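Local structure of agmatinase (Burkholderia thailandensis, 4DZ4) at residues H161-A164 against H165-W169; A217-V220 against H221-A225. The protein probably hydrolyses agmatine to putrescine and urea at a binuclear manganese centre, as a member of the agmatinase branch of the arginase family. All coordinates share one frame; numbering follows the deposited sequence.

Contact 1: residues H161-A164 against H165-W169. With MN (manganese (II) ion), chain Q; MN (manganese (II) ion), chain P.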
loop_
_atom_site.group_PDB
_atom_site.type_symbol
_atom_site.label_atom_id
_atom_site.label_comp_id
_atom_site.label_asym_id
_atom_site.label_seq_id
_atom_site.Cartn_x
_atom_site.Cartn_y
_atom_site.Cartn_z
ATOM N N HIS B 161 16.300 27.965 -3.755
ATOM C CA HIS B 161 15.162 27.292 -3.094
ATOM C C HIS B 161 14.329 26.539 -4.106
ATOM O O HIS B 161 13.748 27.153 -4.996
ATOM C CB HIS B 161 14.389 28.394 -2.380
ATOM C CG HIS B 161 13.076 27.975 -1.756
ATOM N ND1 HIS B 161 12.119 28.890 -1.446
ATOM C CD2 HIS B 161 12.591 26.746 -1.341
ATOM C CE1 HIS B 161 11.064 28.270 -0.884
ATOM N NE2 HIS B 161 11.340 26.966 -0.816
ATOM N N PHE B 162 14.350 25.206 -4.027
ATOM C CA PHE B 162 13.567 24.369 -4.942
ATOM C C PHE B 162 12.289 23.970 -4.196
ATOM O O PHE B 162 12.379 23.402 -3.099
ATOM C CB PHE B 162 14.346 23.108 -5.316
ATOM C CG PHE B 162 15.539 23.354 -6.189
ATOM C CD1 PHE B 162 15.471 23.146 -7.572
ATOM C CD2 PHE B 162 16.753 23.755 -5.627
ATOM C CE1 PHE B 162 16.574 23.368 -8.401
ATOM C CE2 PHE B 162 17.880 23.949 -6.445
ATOM C CZ PHE B 162 17.792 23.755 -7.823
ATOM N N ASP B 163 11.108 24.236 -4.764
ATOM C CA ASP B 163 9.865 24.061 -4.000
ATOM C C ASP B 163 8.690 24.338 -4.897
ATOM O O ASP B 163 8.773 25.212 -5.769
ATOM C CB ASP B 163 9.834 25.084 -2.845
ATOM C CG ASP B 163 9.030 24.625 -1.633
ATOM O OD1 ASP B 163 7.903 24.109 -1.785
ATOM O OD2 ASP B 163 9.509 24.882 -0.506
ATOM N N ALA B 164 7.586 23.647 -4.652
ATOM C CA ALA B 164 6.304 24.083 -5.222
ATOM C C ALA B 164 5.788 25.366 -4.548
ATOM O O ALA B 164 4.909 26.036 -5.103
ATOM C CB ALA B 164 5.252 22.973 -5.071
ATOM N N HIS B 165 6.316 25.675 -3.351
ATOM C CA HIS B 165 5.817 26.740 -2.459
ATOM C C HIS B 165 6.905 27.763 -2.129
ATOM O O HIS B 165 8.031 27.418 -1.825
ATOM C CB HIS B 165 5.337 26.151 -1.125
ATOM C CG HIS B 165 4.356 25.021 -1.282
ATOM N ND1 HIS B 165 4.741 23.718 -1.318
ATOM C CD2 HIS B 165 2.976 25.033 -1.412
ATOM C CE1 HIS B 165 3.639 22.940 -1.482
ATOM N NE2 HIS B 165 2.567 23.748 -1.521
ATOM N N CYS B 166 6.525 29.028 -2.127
ATOM C CA CYS B 166 7.475 30.110 -1.830
ATOM C C CYS B 166 7.835 30.203 -0.352
ATOM O O CYS B 166 8.921 30.708 0.008
ATOM C CB CYS B 166 6.907 31.441 -2.309
ATOM S SG CYS B 166 5.376 31.930 -1.483
ATOM N N ASP B 167 6.935 29.714 0.504
ATOM C CA ASP B 167 7.110 29.775 1.967
ATOM C C ASP B 167 7.403 31.186 2.480
ATOM O O ASP B 167 8.061 31.368 3.519
ATOM C CB ASP B 167 8.153 28.743 2.419
ATOM C CG ASP B 167 7.748 27.308 2.017
ATOM O OD1 ASP B 167 6.521 27.080 1.824
ATOM O OD2 ASP B 167 8.628 26.434 1.894
ATOM N N THR B 168 6.897 32.184 1.757
ATOM C CA THR B 168 7.048 33.586 2.125
ATOM C C THR B 168 5.695 34.283 2.380
ATOM O O THR B 168 5.618 35.502 2.376
ATOM C CB THR B 168 7.836 34.364 1.028
ATOM O OG1 THR B 168 7.216 34.129 -0.253
ATOM C CG2 THR B 168 9.287 33.919 0.971
ATOM N N TRP B 169 4.628 33.508 2.631
ATOM C CA TRP B 169 3.336 34.077 3.013
ATOM C C TRP B 169 3.487 34.814 4.324
ATOM O O TRP B 169 4.202 34.342 5.216
ATOM C CB TRP B 169 2.275 32.978 3.099
ATOM C CG TRP B 169 1.945 32.443 1.721
ATOM C CD1 TRP B 169 1.178 33.065 0.721
ATOM C CD2 TRP B 169 2.415 31.201 1.121
ATOM N NE1 TRP B 169 1.137 32.282 -0.412
ATOM C CE2 TRP B 169 1.853 31.158 -0.243
ATOM C CE3 TRP B 169 3.194 30.141 1.565
ATOM C CZ2 TRP B 169 2.105 30.091 -1.116
ATOM C CZ3 TRP B 169 3.433 29.058 0.688
ATOM C CH2 TRP B 169 2.890 29.037 -0.615
HETATM MN MN MN Q . 6.734 22.853 -0.546
HETATM MN MN MN P . 8.658 24.471 1.474
HETATM O O HOH W 1 6.781 24.194 1.036
#
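The binuclear manganese site of the arginase fold takes three of its ligands from this one turn, where the DAHxD sequence Asp163 to Asp167 leaves the end of strand 158-162. Asp163 bridges the metals: OD1 lies 2.1 Å from the manganese of chain Q, and OD2 binds the manganese of chain P. His165 ND1 coordinates the first ion at 2.3 Å, Asp167 OD2 the second at 2.0 Å. The two carboxylates stand almost perpendicular, their planes 81° apart, so Asp167 meets the bridge crosswise. Water 1 joins both metals and donates to Asp167 OD1, which is not itself a ligand.

Two N-H groups also grip the bridging carboxylate. His165 N reaches Asp163 OD1 at 2.7 Å from above the carboxylate plane, while second-shell His161 NE2 gives Asp163 OD2 a 2.8 Å bond on its anti side. A chi1 of 173° carries the His161 ring toward residues 165-167, with its edge at Cys166 O. Ala164 CB lies over one face of the His165 ring.

His139, Asp246 and Asp248 supply further ligands. Strand 158-162 runs between strands 240-246 and 198-202, and helix 182-188 packs against Asp167.

Contact 2: residues A217-V220 against H221-A225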
loop_
_atom_site.group_PDB
_atom_site.type_symbol
_atom_site.label_atom_id
_atom_site.label_comp_id
_atom_site.label_asym_id
_atom_site.label_seq_id
_atom_site.Cartn_x
_atom_site.Cartn_y
_atom_site.Cartn_z
ATOM N N ALA B 217 7.333 26.397 -12.110
ATOM C CA ALA B 217 7.370 25.106 -12.785
ATOM C C ALA B 217 7.178 25.241 -14.310
ATOM O O ALA B 217 7.936 24.652 -15.080
ATOM C CB ALA B 217 6.335 24.150 -12.184
ATOM N N ALA B 218 6.195 26.029 -14.744
ATOM C CA ALA B 218 5.956 26.201 -16.185
ATOM C C ALA B 218 7.190 26.768 -16.886
ATOM O O ALA B 218 7.516 26.373 -18.012
ATOM C CB ALA B 218 4.770 27.113 -16.444
ATOM N N TRP B 219 7.883 27.663 -16.196
ATOM C CA TRP B 219 9.059 28.316 -16.781
ATOM C C TRP B 219 10.153 27.291 -16.987
ATOM O O TRP B 219 10.814 27.264 -18.034
ATOM C CB TRP B 219 9.496 29.475 -15.881
ATOM C CG TRP B 219 10.547 30.362 -16.513
ATOM C CD1 TRP B 219 10.354 31.602 -17.123
ATOM C CD2 TRP B 219 11.999 30.121 -16.571
ATOM N NE1 TRP B 219 11.569 32.130 -17.552
ATOM C CE2 TRP B 219 12.583 31.276 -17.267
ATOM C CE3 TRP B 219 12.837 29.090 -16.160
ATOM C CZ2 TRP B 219 13.959 31.377 -17.500
ATOM C CZ3 TRP B 219 14.206 29.205 -16.403
ATOM C CH2 TRP B 219 14.750 30.313 -17.070
ATOM N N VAL B 220 10.337 26.413 -16.001
ATOM C CA VAL B 220 11.354 25.385 -16.082
ATOM C C VAL B 220 11.018 24.422 -17.217
ATOM O O VAL B 220 11.893 24.051 -17.988
ATOM C CB VAL B 220 11.550 24.636 -14.751
ATOM C CG1 VAL B 220 12.540 23.485 -14.902
ATOM C CG2 VAL B 220 12.012 25.619 -13.686
ATOM N N HIS B 221 9.745 24.047 -17.334
ATOM C CA HIS B 221 9.323 23.131 -18.386
ATOM C C HIS B 221 9.544 23.751 -19.752
ATOM O O HIS B 221 9.957 23.075 -20.682
ATOM C CB HIS B 221 7.845 22.773 -18.210
ATOM C CG HIS B 221 7.575 21.872 -17.024
ATOM N ND1 HIS B 221 8.308 20.765 -16.770
ATOM C CD2 HIS B 221 6.606 21.939 -16.031
ATOM C CE1 HIS B 221 7.834 20.161 -15.662
ATOM N NE2 HIS B 221 6.784 20.881 -15.217
ATOM N N GLU B 222 9.239 25.036 -19.868
ATOM C CA GLU B 222 9.371 25.758 -21.135
ATOM C C GLU B 222 10.835 25.953 -21.568
ATOM O O GLU B 222 11.166 25.792 -22.742
ATOM C CB GLU B 222 8.677 27.120 -21.042
ATOM C CG GLU B 222 8.939 28.047 -22.234
ATOM C CD GLU B 222 8.302 27.565 -23.529
ATOM O OE1 GLU B 222 7.563 26.546 -23.524
ATOM O OE2 GLU B 222 8.536 28.213 -24.587
ATOM N N HIS B 223 11.694 26.321 -20.624
ATOM C CA HIS B 223 13.047 26.775 -20.952
ATOM C C HIS B 223 14.097 25.730 -20.769
ATOM O O HIS B 223 15.154 25.794 -21.415
ATOM C CB HIS B 223 13.375 28.033 -20.150
ATOM C CG HIS B 223 12.536 29.223 -20.537
ATOM N ND1 HIS B 223 11.411 29.569 -19.879
ATOM C CD2 HIS B 223 12.664 30.125 -21.592
ATOM C CE1 HIS B 223 10.857 30.647 -20.466
ATOM N NE2 HIS B 223 11.626 30.991 -21.511
ATOM N N GLY B 224 13.845 24.778 -19.873
ATOM C CA GLY B 224 14.724 23.616 -19.720
ATOM C C GLY B 224 15.750 23.789 -18.618
ATOM O O GLY B 224 15.923 24.885 -18.084
ATOM N N ALA B 225 16.428 22.693 -18.287
ATOM C CA ALA B 225 17.338 22.659 -17.149
ATOM C C ALA B 225 18.567 23.549 -17.324
ATOM O O ALA B 225 18.969 24.226 -16.372
ATOM C CB ALA B 225 17.746 21.214 -16.834
#
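Backbone bonds from i+4 to i run through helix 217-223: His221 N to Ala217 O, Glu222 N to Ala218 O and His223 N to Trp219 O, and Gly224 N closes the series on Val220 O at 2.8 Å. Gly224 then leaves the helix with a positive phi of 95° and serves as N-cap of helix 225-236.

On one flank His223 folds back over one face of the indole of Trp219. Its ND1 sits over the centre of the indole, 3.3 Å from Trp219 CE2, and CE1 comes equally close to Trp219 NE1. The imidazole and the five-membered ring are inclined by 31°, an oblique pairing, and His223 CB adds a CH-pi contact, 4.0 Å from the centroid of the six-membered ring. The same ND1 donates to Trp219 O at 3.0 Å, with that oxygen near the imidazole plane. Trp219 O is thus gripped twice by one residue, from opposite faces of its carbonyl plane; the ND1 bond and the indole face together probably fix the rotation of the imidazole. A chi1 of -170° swings the Trp219 indole out over His223. Glu222 CG lies against the opposite face of the His223 ring, toward its rim.

On another flank the His221 ring approaches Ala217, with CD2 3.2 Å from Ala217 O, and its ND1 is bonded to Gln270.

Asp216 bonds to Trp219 N at the start of the helix, just after strand 213-216. Trp219 and Val220 pack on helix 225-236, Val220 also on helix 268-276, and His221 touches Ala269 of a second subunit.

Overall arrangement
Both contacts are local turns of the chain beside the same parallel sheet, but at different depths. Contact 1 is buried where an inner strand ends, and metal ligation dominates it: carboxylates and imidazole are drawn together by two cations. Contact 2, its centre about 17 Å from that of contact 1, follows strand 213-216, the outermost strand on that side within the chain, and is only partly buried. Histidines differ accordingly: His165 of contact 1 binds manganese, whereas His223 of contact 2 pairs with a tryptophan and a backbone carbonyl. The nearest atoms of the two remain about 7 Å apart. Strand 198-202 mediates between them, bonding through its backbone to residues 161-164 and to Ala217.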